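Local coordinates for protein cytochrome C'' (PDB 1GU2) that binds a covalently attached heme c whose iron has two axial ligands and, as a monomeric cytochrome, probably carries electrons, at residues K94-N97 with D103-P106; Y10-I15 with K87-F92; I33-K38 with A110-Y115. All blocks are in the same frame, centred on the assembly; numbering follows the deposited sequence.

Contact 1 (K94-N97 with D103-P106); sequences KHCN and DCSP. With HEC (heme c), chain C.
The amide of Asn-97 lies alongside the backbone of Asp-103, ND2 of Asn-97 coming to 3.5 Å from N of Asp-103 as a packing contact; the hydrogen bond of that ND2 goes back to the carbonyl of Thr-93. The carboxylate of Asp-103 places OD1 at 3.8 Å from CB of Cys-96. OD1 also takes a weak bond from N of Cys-104 and pairs with Lys-109, while OD2 is bonded to Thr-93, which should restrain the rotation of the group. A third flat group, the His-95 imidazole, faces the heme: methine carbon CHA lies over one ring face, offset toward the rim, and CHB sits at the edge in the ring plane. With CG anti to the backbone N (chi1 -168°), the ring is carried to the iron, where NE2 of His-95 binds FE at 2.0 Å; His-53 is the other axial ligand.

SG of Cys-96 and SG of Cys-104 are joined at 2.1 Å, with a near-perpendicular disulfide torsion of -97°. The buried covalent bridge pins the loop leading into helix 106-118 against helix 85-100, one residue along from the iron ligand: a disulfide next to the axial histidine of a bis-histidine heme c.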
loop_
_atom_site.group_PDB
_atom_site.type_symbol
_atom_site.label_atom_id
_atom_site.label_comp_id
_atom_site.label_asym_id
_atom_site.label_seq_id
_atom_site.Cartn_x
_atom_site.Cartn_y
_atom_site.Cartn_z
ATOM N N LYS A 94 -2.304 5.842 -9.903
ATOM C CA LYS A 94 -2.091 5.111 -11.174
ATOM C C LYS A 94 -1.915 3.625 -10.901
ATOM O O LYS A 94 -2.451 2.765 -11.597
ATOM C CB LYS A 94 -0.926 5.684 -11.939
ATOM C CG LYS A 94 -1.172 7.067 -12.550
ATOM C CD LYS A 94 0.163 7.562 -13.203
ATOM C CE LYS A 94 0.130 8.927 -13.816
ATOM N NZ LYS A 94 1.536 9.426 -14.035
ATOM N N HIS A 95 -1.138 3.282 -9.858
ATOM C CA HIS A 95 -0.873 1.858 -9.561
ATOM C C HIS A 95 -2.113 1.119 -9.119
ATOM O O HIS A 95 -2.360 -0.004 -9.544
ATOM C CB HIS A 95 0.217 1.788 -8.484
ATOM C CG HIS A 95 0.788 0.423 -8.270
ATOM N ND1 HIS A 95 1.244 -0.385 -9.302
ATOM C CD2 HIS A 95 1.033 -0.277 -7.148
ATOM C CE1 HIS A 95 1.742 -1.505 -8.807
ATOM N NE2 HIS A 95 1.631 -1.469 -7.473
ATOM N N CYS A 96 -2.919 1.725 -8.264
ATOM C CA CYS A 96 -4.193 1.113 -7.899
ATOM C C CYS A 96 -5.054 0.873 -9.129
ATOM O O CYS A 96 -5.638 -0.194 -9.312
ATOM C CB CYS A 96 -4.951 2.019 -6.904
ATOM S SG CYS A 96 -4.193 2.111 -5.247
ATOM N N ASN A 97 -5.133 1.872 -10.011
ATOM C CA ASN A 97 -5.869 1.691 -11.261
ATOM C C ASN A 97 -5.352 0.539 -12.092
ATOM O O ASN A 97 -6.130 -0.244 -12.640
ATOM C CB ASN A 97 -5.826 2.988 -12.108
ATOM C CG ASN A 97 -6.932 3.941 -11.720
ATOM O OD1 ASN A 97 -8.074 3.803 -12.203
ATOM N ND2 ASN A 97 -6.700 4.882 -10.863
ATOM N N ASP A 103 -9.031 3.456 -8.606
ATOM C CA ASP A 103 -8.183 3.949 -7.499
ATOM C C ASP A 103 -8.548 3.183 -6.227
ATOM O O ASP A 103 -9.654 2.696 -6.003
ATOM C CB ASP A 103 -8.341 5.446 -7.323
ATOM C CG ASP A 103 -7.176 6.134 -6.621
ATOM O OD1 ASP A 103 -6.250 5.464 -6.174
ATOM O OD2 ASP A 103 -7.164 7.378 -6.497
ATOM N N CYS A 104 -7.555 3.105 -5.327
ATOM C CA CYS A 104 -7.865 2.606 -3.965
ATOM C C CYS A 104 -8.639 3.695 -3.259
ATOM O O CYS A 104 -8.486 4.909 -3.585
ATOM C CB CYS A 104 -6.540 2.295 -3.253
ATOM S SG CYS A 104 -5.474 1.034 -4.043
ATOM N N SER A 105 -9.475 3.313 -2.292
ATOM C CA SER A 105 -10.247 4.352 -1.556
ATOM C C SER A 105 -9.369 5.060 -0.550
ATOM O O SER A 105 -8.301 4.541 -0.151
ATOM C CB SER A 105 -11.443 3.748 -0.886
ATOM O OG SER A 105 -11.115 3.125 0.359
ATOM N N PRO A 106 -9.747 6.272 -0.122
ATOM C CA PRO A 106 -8.963 6.957 0.892
ATOM C C PRO A 106 -8.724 6.147 2.160
ATOM O O PRO A 106 -7.596 6.140 2.699
ATOM C CB PRO A 106 -9.801 8.241 1.139
ATOM C CG PRO A 106 -10.598 8.456 -0.072
ATOM C CD PRO A 106 -10.865 7.093 -0.661
HETATM FE FE HEC C . 2.690 -2.609 -6.207
HETATM C CHA HEC C . 5.047 -0.162 -6.629
HETATM C CHB HEC C . 1.494 -0.961 -3.470
HETATM C CHC HEC C . 0.039 -4.792 -6.097
HETATM C CHD HEC C . 4.132 -4.434 -8.729
HETATM N NA HEC C . 3.200 -0.951 -5.205
HETATM C C1A HEC C . 4.213 -0.032 -5.533
HETATM C C2A HEC C . 4.220 1.043 -4.580
HETATM C C3A HEC C . 3.262 0.794 -3.671
HETATM C C4A HEC C . 2.599 -0.422 -4.077
HETATM C CMA HEC C . 2.866 1.643 -2.437
HETATM C CAA HEC C . 5.179 2.246 -4.624
HETATM C CBA HEC C . 4.581 3.445 -5.384
HETATM C CGA HEC C . 5.521 4.600 -5.445
HETATM O O1A HEC C . 5.473 5.352 -6.442
HETATM O O2A HEC C . 6.333 4.808 -4.527
HETATM N NB HEC C . 1.080 -2.814 -5.025
HETATM C C1B HEC C . 0.735 -2.027 -3.962
HETATM C C2B HEC C . -0.564 -2.445 -3.449
HETATM C C3B HEC C . -0.982 -3.499 -4.205
HETATM C C4B HEC C . 0.064 -3.744 -5.172
HETATM C CMB HEC C . -1.315 -1.794 -2.275
HETATM C CAB HEC C . -2.275 -4.340 -4.094
HETATM C CBB HEC C . -3.522 -3.472 -4.249
HETATM N NC HEC C . 2.199 -4.277 -7.202
HETATM C C1C HEC C . 1.068 -5.067 -6.985
HETATM C C2C HEC C . 1.144 -6.253 -7.810
HETATM C C3C HEC C . 2.300 -6.173 -8.535
HETATM C C4C HEC C . 2.951 -4.946 -8.170
HETATM C CMC HEC C . 0.081 -7.368 -7.746
HETATM C CAC HEC C . 2.933 -7.185 -9.490
HETATM C CBC HEC C . 2.028 -7.551 -10.662
HETATM N ND HEC C . 4.256 -2.350 -7.411
HETATM C C1D HEC C . 4.682 -3.210 -8.432
HETATM C C2D HEC C . 5.719 -2.578 -9.204
HETATM C C3D HEC C . 5.853 -1.302 -8.734
HETATM C C4D HEC C . 5.041 -1.204 -7.542
HETATM C CMD HEC C . 6.482 -3.226 -10.373
HETATM C CAD HEC C . 6.678 -0.172 -9.400
HETATM C CBD HEC C . 8.204 -0.328 -9.178
HETATM C CGD HEC C . 8.715 0.351 -7.925
HETATM O O1D HEC C . 9.808 -0.008 -7.397
HETATM O O2D HEC C . 8.049 1.298 -7.431
#

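Contact 2 (Y10-I15 with K87-F92); sequences YKYTNI and KVEDEF. With HEC (heme c), chain C.
Glu-89 reaches from helix 85-100 toward Lys-11 and Tyr-12 on helix 2-19. CB of Glu-89 passes the phenol oxygen of Tyr-12, and CG comes to 3.4 Å from that OH. Its chain is extended beyond CG (chi2 -175°), which carries the carboxylate out to the lysine, and CD of Glu-89 lies 3.3 Å from NZ of Lys-11. OE2 of Glu-89 receives NZ of Lys-11 at 2.9 Å on its syn lone pair, while OE1 of Glu-89 adds a weak bond to NZ of Lys-11 at 3.1 Å, so the ammonium spans both oxygens in a salt bridge. Lys-11, itself stretched out, meets the acid from the opposite direction.

The tyrosine ring and the carboxylate plane stand 77° apart, and OH of Tyr-12 is 3.3 Å from OE2 of Glu-89. A water also links the phenol to the helix: it lies 2.6 Å from OH of Tyr-12 and donates to the carbonyl O of Glu-89 at 2.8 Å. Nearby, Val-88 and Glu-91 lie against a heme propionate. The result is a polar bridge between two well-separated helices, joining helix 2-19 to the one that also carries the axial His-95 of this c-type cytochrome.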
loop_
_atom_site.group_PDB
_atom_site.type_symbol
_atom_site.label_atom_id
_atom_site.label_comp_id
_atom_site.label_asym_id
_atom_site.label_seq_id
_atom_site.Cartn_x
_atom_site.Cartn_y
_atom_site.Cartn_z
ATOM N N TYR A 10 -2.451 10.830 7.835
ATOM C CA TYR A 10 -3.443 11.806 8.306
ATOM C C TYR A 10 -4.277 12.383 7.185
ATOM O O TYR A 10 -5.486 12.548 7.302
ATOM C CB TYR A 10 -2.855 13.004 9.063
ATOM C CG TYR A 10 -1.964 12.506 10.173
ATOM C CD1 TYR A 10 -0.594 12.700 9.993
ATOM C CD2 TYR A 10 -2.452 11.884 11.318
ATOM C CE1 TYR A 10 0.300 12.271 10.956
ATOM C CE2 TYR A 10 -1.534 11.465 12.274
ATOM C CZ TYR A 10 -0.177 11.667 12.096
ATOM O OH TYR A 10 0.724 11.230 13.063
ATOM N N LYS A 11 -3.612 12.706 6.081
ATOM C CA LYS A 11 -4.305 13.271 4.930
ATOM C C LYS A 11 -5.403 12.335 4.455
ATOM O O LYS A 11 -6.574 12.718 4.314
ATOM C CB LYS A 11 -3.322 13.588 3.789
ATOM C CG LYS A 11 -3.995 14.152 2.569
ATOM C CD LYS A 11 -3.038 14.521 1.456
ATOM C CE LYS A 11 -3.809 14.907 0.199
ATOM N NZ LYS A 11 -2.822 15.452 -0.822
ATOM N N TYR A 12 -5.068 11.074 4.202
ATOM C CA TYR A 12 -6.072 10.142 3.705
ATOM C C TYR A 12 -7.118 9.803 4.768
ATOM O O TYR A 12 -8.297 9.562 4.428
ATOM C CB TYR A 12 -5.423 8.861 3.180
ATOM C CG TYR A 12 -4.617 9.068 1.913
ATOM C CD1 TYR A 12 -5.128 9.682 0.807
ATOM C CD2 TYR A 12 -3.311 8.599 1.859
ATOM C CE1 TYR A 12 -4.355 9.858 -0.358
ATOM C CE2 TYR A 12 -2.547 8.769 0.698
ATOM C CZ TYR A 12 -3.067 9.399 -0.382
ATOM O OH TYR A 12 -2.291 9.547 -1.507
ATOM N N THR A 13 -6.727 9.812 6.044
ATOM C CA THR A 13 -7.745 9.583 7.087
ATOM C C THR A 13 -8.793 10.666 7.075
ATOM O O THR A 13 -10.012 10.383 7.168
ATOM C CB THR A 13 -7.072 9.555 8.460
ATOM O OG1 THR A 13 -6.189 8.404 8.534
ATOM C CG2 THR A 13 -8.141 9.422 9.537
ATOM N N ASN A 14 -8.348 11.913 6.956
ATOM C CA ASN A 14 -9.313 13.010 6.983
ATOM C C ASN A 14 -10.198 12.995 5.745
ATOM O O ASN A 14 -11.418 13.257 5.872
ATOM C CB ASN A 14 -8.547 14.321 7.162
ATOM C CG ASN A 14 -7.898 14.399 8.534
ATOM O OD1 ASN A 14 -8.311 13.750 9.507
ATOM N ND2 ASN A 14 -6.859 15.219 8.562
ATOM N N ILE A 15 -9.658 12.690 4.550
ATOM C CA ILE A 15 -10.490 12.548 3.353
ATOM C C ILE A 15 -11.503 11.427 3.546
ATOM O O ILE A 15 -12.688 11.565 3.211
ATOM C CB ILE A 15 -9.600 12.316 2.139
ATOM C CG1 ILE A 15 -8.745 13.552 1.808
ATOM C CG2 ILE A 15 -10.430 11.877 0.942
ATOM C CD1 ILE A 15 -7.621 13.343 0.818
ATOM N N LYS A 87 5.050 13.509 -6.471
ATOM C CA LYS A 87 4.572 12.554 -7.432
ATOM C C LYS A 87 3.914 11.347 -6.817
ATOM O O LYS A 87 3.169 10.660 -7.508
ATOM C CB LYS A 87 5.796 12.060 -8.226
ATOM C CG LYS A 87 6.387 12.982 -9.260
ATOM C CD LYS A 87 7.697 12.369 -9.741
ATOM C CE LYS A 87 8.895 13.263 -9.520
ATOM N NZ LYS A 87 8.621 14.732 -9.344
ATOM N N VAL A 88 4.189 11.014 -5.548
ATOM C CA VAL A 88 3.838 9.674 -5.091
ATOM C C VAL A 88 2.339 9.489 -4.965
ATOM O O VAL A 88 1.824 8.401 -5.128
ATOM C CB VAL A 88 4.564 9.350 -3.774
ATOM C CG1 VAL A 88 4.014 10.221 -2.633
ATOM C CG2 VAL A 88 4.456 7.859 -3.465
ATOM N N GLU A 89 1.564 10.531 -4.653
ATOM C CA GLU A 89 0.109 10.368 -4.576
ATOM C C GLU A 89 -0.464 10.028 -5.936
ATOM O O GLU A 89 -1.306 9.139 -6.045
ATOM C CB GLU A 89 -0.546 11.608 -3.980
ATOM C CG GLU A 89 -0.083 11.885 -2.557
ATOM C CD GLU A 89 -0.843 13.029 -1.959
ATOM O OE1 GLU A 89 -0.229 14.131 -1.916
ATOM O OE2 GLU A 89 -1.994 12.798 -1.601
ATOM N N ASP A 90 -0.022 10.718 -6.987
ATOM C CA ASP A 90 -0.467 10.403 -8.342
ATOM C C ASP A 90 0.004 9.022 -8.731
ATOM O O ASP A 90 -0.713 8.264 -9.393
ATOM C CB ASP A 90 0.094 11.496 -9.272
ATOM C CG ASP A 90 -0.405 12.894 -9.020
ATOM O OD1 ASP A 90 -1.549 13.019 -8.507
ATOM O OD2 ASP A 90 0.323 13.892 -9.348
ATOM N N GLU A 91 1.231 8.662 -8.372
ATOM C CA GLU A 91 1.738 7.323 -8.751
ATOM C C GLU A 91 0.947 6.227 -8.064
ATOM O O GLU A 91 0.696 5.180 -8.672
ATOM C CB GLU A 91 3.248 7.220 -8.437
ATOM C CG GLU A 91 4.054 8.181 -9.263
ATOM C CD GLU A 91 4.214 7.844 -10.737
ATOM O OE1 GLU A 91 3.989 6.676 -11.143
ATOM O OE2 GLU A 91 4.580 8.793 -11.485
ATOM N N PHE A 92 0.548 6.416 -6.811
ATOM C CA PHE A 92 -0.223 5.395 -6.109
ATOM C C PHE A 92 -1.614 5.255 -6.714
ATOM O O PHE A 92 -2.116 4.155 -6.900
ATOM C CB PHE A 92 -0.299 5.731 -4.618
ATOM C CG PHE A 92 -0.792 4.631 -3.671
ATOM C CD1 PHE A 92 -0.932 3.323 -3.995
ATOM C CD2 PHE A 92 -1.073 4.961 -2.368
ATOM C CE1 PHE A 92 -1.311 2.337 -3.112
ATOM C CE2 PHE A 92 -1.459 4.028 -1.421
ATOM C CZ PHE A 92 -1.581 2.715 -1.802
HETATM FE FE HEC C . 2.690 -2.609 -6.207
HETATM C CHA HEC C . 5.047 -0.162 -6.629
HETATM C CHB HEC C . 1.494 -0.961 -3.470
HETATM C CHC HEC C . 0.039 -4.792 -6.097
HETATM C CHD HEC C . 4.132 -4.434 -8.729
HETATM N NA HEC C . 3.200 -0.951 -5.205
HETATM C C1A HEC C . 4.213 -0.032 -5.533
HETATM C C2A HEC C . 4.220 1.043 -4.580
HETATM C C3A HEC C . 3.262 0.794 -3.671
HETATM C C4A HEC C . 2.599 -0.422 -4.077
HETATM C CMA HEC C . 2.866 1.643 -2.437
HETATM C CAA HEC C . 5.179 2.246 -4.624
HETATM C CBA HEC C . 4.581 3.445 -5.384
HETATM C CGA HEC C . 5.521 4.600 -5.445
HETATM O O1A HEC C . 5.473 5.352 -6.442
HETATM O O2A HEC C . 6.333 4.808 -4.527
HETATM N NB HEC C . 1.080 -2.814 -5.025
HETATM C C1B HEC C . 0.735 -2.027 -3.962
HETATM C C2B HEC C . -0.564 -2.445 -3.449
HETATM C C3B HEC C . -0.982 -3.499 -4.205
HETATM C C4B HEC C . 0.064 -3.744 -5.172
HETATM C CMB HEC C . -1.315 -1.794 -2.275
HETATM C CAB HEC C . -2.275 -4.340 -4.094
HETATM C CBB HEC C . -3.522 -3.472 -4.249
HETATM N NC HEC C . 2.199 -4.277 -7.202
HETATM C C1C HEC C . 1.068 -5.067 -6.985
HETATM C C2C HEC C . 1.144 -6.253 -7.810
HETATM C C3C HEC C . 2.300 -6.173 -8.535
HETATM C C4C HEC C . 2.951 -4.946 -8.170
HETATM C CMC HEC C . 0.081 -7.368 -7.746
HETATM C CAC HEC C . 2.933 -7.185 -9.490
HETATM C CBC HEC C . 2.028 -7.551 -10.662
HETATM N ND HEC C . 4.256 -2.350 -7.411
HETATM C C1D HEC C . 4.682 -3.210 -8.432
HETATM C C2D HEC C . 5.719 -2.578 -9.204
HETATM C C3D HEC C . 5.853 -1.302 -8.734
HETATM C C4D HEC C . 5.041 -1.204 -7.542
HETATM C CMD HEC C . 6.482 -3.226 -10.373
HETATM C CAD HEC C . 6.678 -0.172 -9.400
HETATM C CBD HEC C . 8.204 -0.328 -9.178
HETATM C CGD HEC C . 8.715 0.351 -7.925
HETATM O O1D HEC C . 9.808 -0.008 -7.397
HETATM O O2D HEC C . 8.049 1.298 -7.431
HETATM O O HOH W 1 -2.837 8.569 -3.798
#

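Contact 3 (I33-K38 with A110-Y115); sequences IFFNRK and ANFIAY. With HEC (heme c), chain C.
Aromatic contacts come first: Phe-35 of helix 28-36 meets both Phe-112 and Tyr-115, three residues apart on helix 106-118, from the same side of its ring. The Phe-35 and Phe-112 planes are inclined by only 26°, but with centroids 5.7 Å from each other they are displaced so far that little of one ring faces the other. The closest atoms are CD1 of Phe-35 and CE2 of Phe-112, 3.4 Å apart. Tyr-115 approaches on the same side of the Phe-35 ring, farther along it: its plane is turned 46° from that of Phe-35, and CE2 of Tyr-115 comes to 4.0 Å from CD2 of Phe-35. CG of Phe-35, anti to the backbone N (chi1 -177°), sends the ring across to helix 106-118. Cys-49 and His-53 of the heme-binding helix touch the same ring.

Apolar packing on the heme side is shared by two rings. CD2 of Phe-112 comes up at the edge of the Phe-34 ring, 4.2 Å from CD1 of Phe-34. Both phenylalanines meet the heme methyl CMB: CE1 of Phe-34 is 3.7 Å from CMB, and CE1 of Phe-112 is 3.9 Å from it, with the methyl over one face of the Phe-112 ring, offset toward the rim.

The polar link between the two segments runs through one water at the far margin. ND2 of Asn-36 donates to it at 2.8 Å, and the water donates to OH of Tyr-115 at 2.7 Å. The amide ND2 also bonds to the carbonyl of Lys-32, and the phenol to Glu-119.

No direct hydrogen bond crosses between the helices, so this buried contact rests on aromatic and van der Waals packing, which puts hydrocarbon against one heme edge and keeps the polar groups at the opposite end of the cluster.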
loop_
_atom_site.group_PDB
_atom_site.type_symbol
_atom_site.label_atom_id
_atom_site.label_comp_id
_atom_site.label_asym_id
_atom_site.label_seq_id
_atom_site.Cartn_x
_atom_site.Cartn_y
_atom_site.Cartn_z
ATOM N N ILE A 33 -4.841 -6.974 6.006
ATOM C CA ILE A 33 -5.768 -7.841 5.283
ATOM C C ILE A 33 -5.880 -7.402 3.846
ATOM O O ILE A 33 -5.872 -8.276 2.962
ATOM C CB ILE A 33 -7.130 -7.839 5.984
ATOM C CG1 ILE A 33 -7.108 -8.572 7.313
ATOM C CG2 ILE A 33 -8.211 -8.400 5.046
ATOM C CD1 ILE A 33 -8.315 -8.355 8.195
ATOM N N PHE A 34 -5.957 -6.116 3.578
ATOM C CA PHE A 34 -6.040 -5.589 2.226
ATOM C C PHE A 34 -4.816 -6.030 1.423
ATOM O O PHE A 34 -4.910 -6.439 0.272
ATOM C CB PHE A 34 -6.136 -4.075 2.319
ATOM C CG PHE A 34 -5.923 -3.309 1.032
ATOM C CD1 PHE A 34 -4.657 -2.773 0.761
ATOM C CD2 PHE A 34 -6.963 -3.126 0.135
ATOM C CE1 PHE A 34 -4.435 -2.022 -0.373
ATOM C CE2 PHE A 34 -6.741 -2.367 -1.015
ATOM C CZ PHE A 34 -5.478 -1.864 -1.241
ATOM N N PHE A 35 -3.626 -5.974 2.007
ATOM C CA PHE A 35 -2.359 -6.308 1.332
ATOM C C PHE A 35 -2.272 -7.773 0.947
ATOM O O PHE A 35 -1.693 -8.089 -0.094
ATOM C CB PHE A 35 -1.212 -5.896 2.264
ATOM C CG PHE A 35 0.178 -6.101 1.728
ATOM C CD1 PHE A 35 0.667 -5.367 0.645
ATOM C CD2 PHE A 35 1.022 -7.050 2.301
ATOM C CE1 PHE A 35 1.950 -5.580 0.144
ATOM C CE2 PHE A 35 2.316 -7.268 1.832
ATOM C CZ PHE A 35 2.771 -6.526 0.747
ATOM N N ASN A 36 -2.831 -8.647 1.785
ATOM C CA ASN A 36 -2.765 -10.090 1.561
ATOM C C ASN A 36 -3.977 -10.688 0.910
ATOM O O ASN A 36 -3.956 -11.864 0.523
ATOM C CB ASN A 36 -2.490 -10.803 2.902
ATOM C CG ASN A 36 -1.078 -10.507 3.376
ATOM O OD1 ASN A 36 -0.113 -11.096 2.927
ATOM N ND2 ASN A 36 -0.958 -9.576 4.339
ATOM N N ARG A 37 -5.063 -9.953 0.778
ATOM C CA ARG A 37 -6.325 -10.534 0.319
ATOM C C ARG A 37 -6.241 -10.977 -1.112
ATOM O O ARG A 37 -5.781 -10.236 -1.967
ATOM C CB ARG A 37 -7.446 -9.488 0.456
ATOM C CG ARG A 37 -8.762 -10.012 -0.127
ATOM C CD ARG A 37 -9.872 -9.002 -0.114
ATOM N NE ARG A 37 -9.862 -8.003 0.876
ATOM C CZ ARG A 37 -9.838 -6.793 1.377
ATOM N NH1 ARG A 37 -9.887 -6.583 2.714
ATOM N NH2 ARG A 37 -9.755 -5.683 0.633
ATOM N N LYS A 38 -6.727 -12.200 -1.419
ATOM C CA LYS A 38 -6.776 -12.662 -2.768
ATOM C C LYS A 38 -8.008 -12.108 -3.438
ATOM O O LYS A 38 -9.140 -12.348 -3.016
ATOM C CB LYS A 38 -6.811 -14.184 -2.808
ATOM C CG LYS A 38 -5.443 -14.771 -2.442
ATOM C CD LYS A 38 -5.526 -16.254 -2.093
ATOM C CE LYS A 38 -4.568 -16.608 -0.955
ATOM N NZ LYS A 38 -5.248 -17.528 -0.003
ATOM N N ALA A 110 -5.092 5.064 3.701
ATOM C CA ALA A 110 -4.695 5.351 5.062
ATOM C C ALA A 110 -4.334 4.088 5.821
ATOM O O ALA A 110 -3.314 4.006 6.521
ATOM C CB ALA A 110 -5.826 6.079 5.762
ATOM N N ASN A 111 -5.169 3.041 5.731
ATOM C CA ASN A 111 -4.932 1.816 6.451
ATOM C C ASN A 111 -3.658 1.128 5.957
ATOM O O ASN A 111 -2.877 0.592 6.754
ATOM C CB ASN A 111 -6.105 0.817 6.277
ATOM C CG ASN A 111 -7.375 1.192 7.005
ATOM O OD1 ASN A 111 -7.367 2.059 7.886
ATOM N ND2 ASN A 111 -8.459 0.513 6.651
ATOM N N PHE A 112 -3.442 1.136 4.638
ATOM C CA PHE A 112 -2.279 0.478 4.075
ATOM C C PHE A 112 -0.983 1.192 4.450
ATOM O O PHE A 112 -0.022 0.534 4.821
ATOM C CB PHE A 112 -2.440 0.364 2.555
ATOM C CG PHE A 112 -1.196 -0.243 1.928
ATOM C CD1 PHE A 112 -0.390 0.499 1.093
ATOM C CD2 PHE A 112 -0.883 -1.561 2.217
ATOM C CE1 PHE A 112 0.742 -0.063 0.531
ATOM C CE2 PHE A 112 0.247 -2.130 1.706
ATOM C CZ PHE A 112 1.037 -1.368 0.872
ATOM N N ILE A 113 -0.944 2.524 4.355
ATOM C CA ILE A 113 0.279 3.238 4.693
ATOM C C ILE A 113 0.544 3.131 6.182
ATOM O O ILE A 113 1.700 2.951 6.601
ATOM C CB ILE A 113 0.266 4.685 4.153
ATOM C CG1 ILE A 113 0.080 4.736 2.632
ATOM C CG2 ILE A 113 1.524 5.401 4.618
ATOM C CD1 ILE A 113 -0.104 6.127 2.053
ATOM N N ALA A 114 -0.480 3.144 7.017
ATOM C CA ALA A 114 -0.303 2.957 8.448
ATOM C C ALA A 114 0.269 1.588 8.686
ATOM O O ALA A 114 1.188 1.406 9.477
ATOM C CB ALA A 114 -1.629 3.134 9.171
ATOM N N TYR A 115 -0.225 0.575 7.986
ATOM C CA TYR A 115 0.360 -0.789 8.103
ATOM C C TYR A 115 1.823 -0.778 7.690
ATOM O O TYR A 115 2.711 -1.358 8.348
ATOM C CB TYR A 115 -0.508 -1.769 7.271
ATOM C CG TYR A 115 0.231 -3.067 7.006
ATOM C CD1 TYR A 115 0.598 -3.885 8.061
ATOM C CD2 TYR A 115 0.587 -3.467 5.722
ATOM C CE1 TYR A 115 1.283 -5.078 7.787
ATOM C CE2 TYR A 115 1.271 -4.645 5.425
ATOM C CZ TYR A 115 1.592 -5.431 6.506
ATOM O OH TYR A 115 2.304 -6.575 6.296
HETATM FE FE HEC C . 2.690 -2.609 -6.207
HETATM C CHA HEC C . 5.047 -0.162 -6.629
HETATM C CHB HEC C . 1.494 -0.961 -3.470
HETATM C CHC HEC C . 0.039 -4.792 -6.097
HETATM C CHD HEC C . 4.132 -4.434 -8.729
HETATM N NA HEC C . 3.200 -0.951 -5.205
HETATM C C1A HEC C . 4.213 -0.032 -5.533
HETATM C C2A HEC C . 4.220 1.043 -4.580
HETATM C C3A HEC C . 3.262 0.794 -3.671
HETATM C C4A HEC C . 2.599 -0.422 -4.077
HETATM C CMA HEC C . 2.866 1.643 -2.437
HETATM C CAA HEC C . 5.179 2.246 -4.624
HETATM C CBA HEC C . 4.581 3.445 -5.384
HETATM C CGA HEC C . 5.521 4.600 -5.445
HETATM O O1A HEC C . 5.473 5.352 -6.442
HETATM O O2A HEC C . 6.333 4.808 -4.527
HETATM N NB HEC C . 1.080 -2.814 -5.025
HETATM C C1B HEC C . 0.735 -2.027 -3.962
HETATM C C2B HEC C . -0.564 -2.445 -3.449
HETATM C C3B HEC C . -0.982 -3.499 -4.205
HETATM C C4B HEC C . 0.064 -3.744 -5.172
HETATM C CMB HEC C . -1.315 -1.794 -2.275
HETATM C CAB HEC C . -2.275 -4.340 -4.094
HETATM C CBB HEC C . -3.522 -3.472 -4.249
HETATM N NC HEC C . 2.199 -4.277 -7.202
HETATM C C1C HEC C . 1.068 -5.067 -6.985
HETATM C C2C HEC C . 1.144 -6.253 -7.810
HETATM C C3C HEC C . 2.300 -6.173 -8.535
HETATM C C4C HEC C . 2.951 -4.946 -8.170
HETATM C CMC HEC C . 0.081 -7.368 -7.746
HETATM C CAC HEC C . 2.933 -7.185 -9.490
HETATM C CBC HEC C . 2.028 -7.551 -10.662
HETATM N ND HEC C . 4.256 -2.350 -7.411
HETATM C C1D HEC C . 4.682 -3.210 -8.432
HETATM C C2D HEC C . 5.719 -2.578 -9.204
HETATM C C3D HEC C . 5.853 -1.302 -8.734
HETATM C C4D HEC C . 5.041 -1.204 -7.542
HETATM C CMD HEC C . 6.482 -3.226 -10.373
HETATM C CAD HEC C . 6.678 -0.172 -9.400
HETATM C CBD HEC C . 8.204 -0.328 -9.178
HETATM C CGD HEC C . 8.715 0.351 -7.925
HETATM O O1D HEC C . 9.808 -0.008 -7.397
HETATM O O2D HEC C . 8.049 1.298 -7.431
HETATM O O HOH W 2 1.554 -9.015 5.558
#

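In the fold
From the N terminus, helix 2-19 opens contact 2 and helix 28-36 opens contact 3. Contact 2 closes on helix 85-100 after 71 intervening residues, before contact 1 opens on the same helix and closes again only five residues later. Contact 3 closes last, on helix 106-118, so contacts 2 and 3 cross while contact 1 is nested inside the loop of contact 3. The three also touch: Pro-106 packs on Tyr-12 and Ile-15, Cys-104 on Phe-34, and Phe-92 on Phe-112. Helix 106-118 thus meets all the other long helices; helices 28-36, 85-100 and 106-118 meet the heme, with helix 2-19 packed behind them.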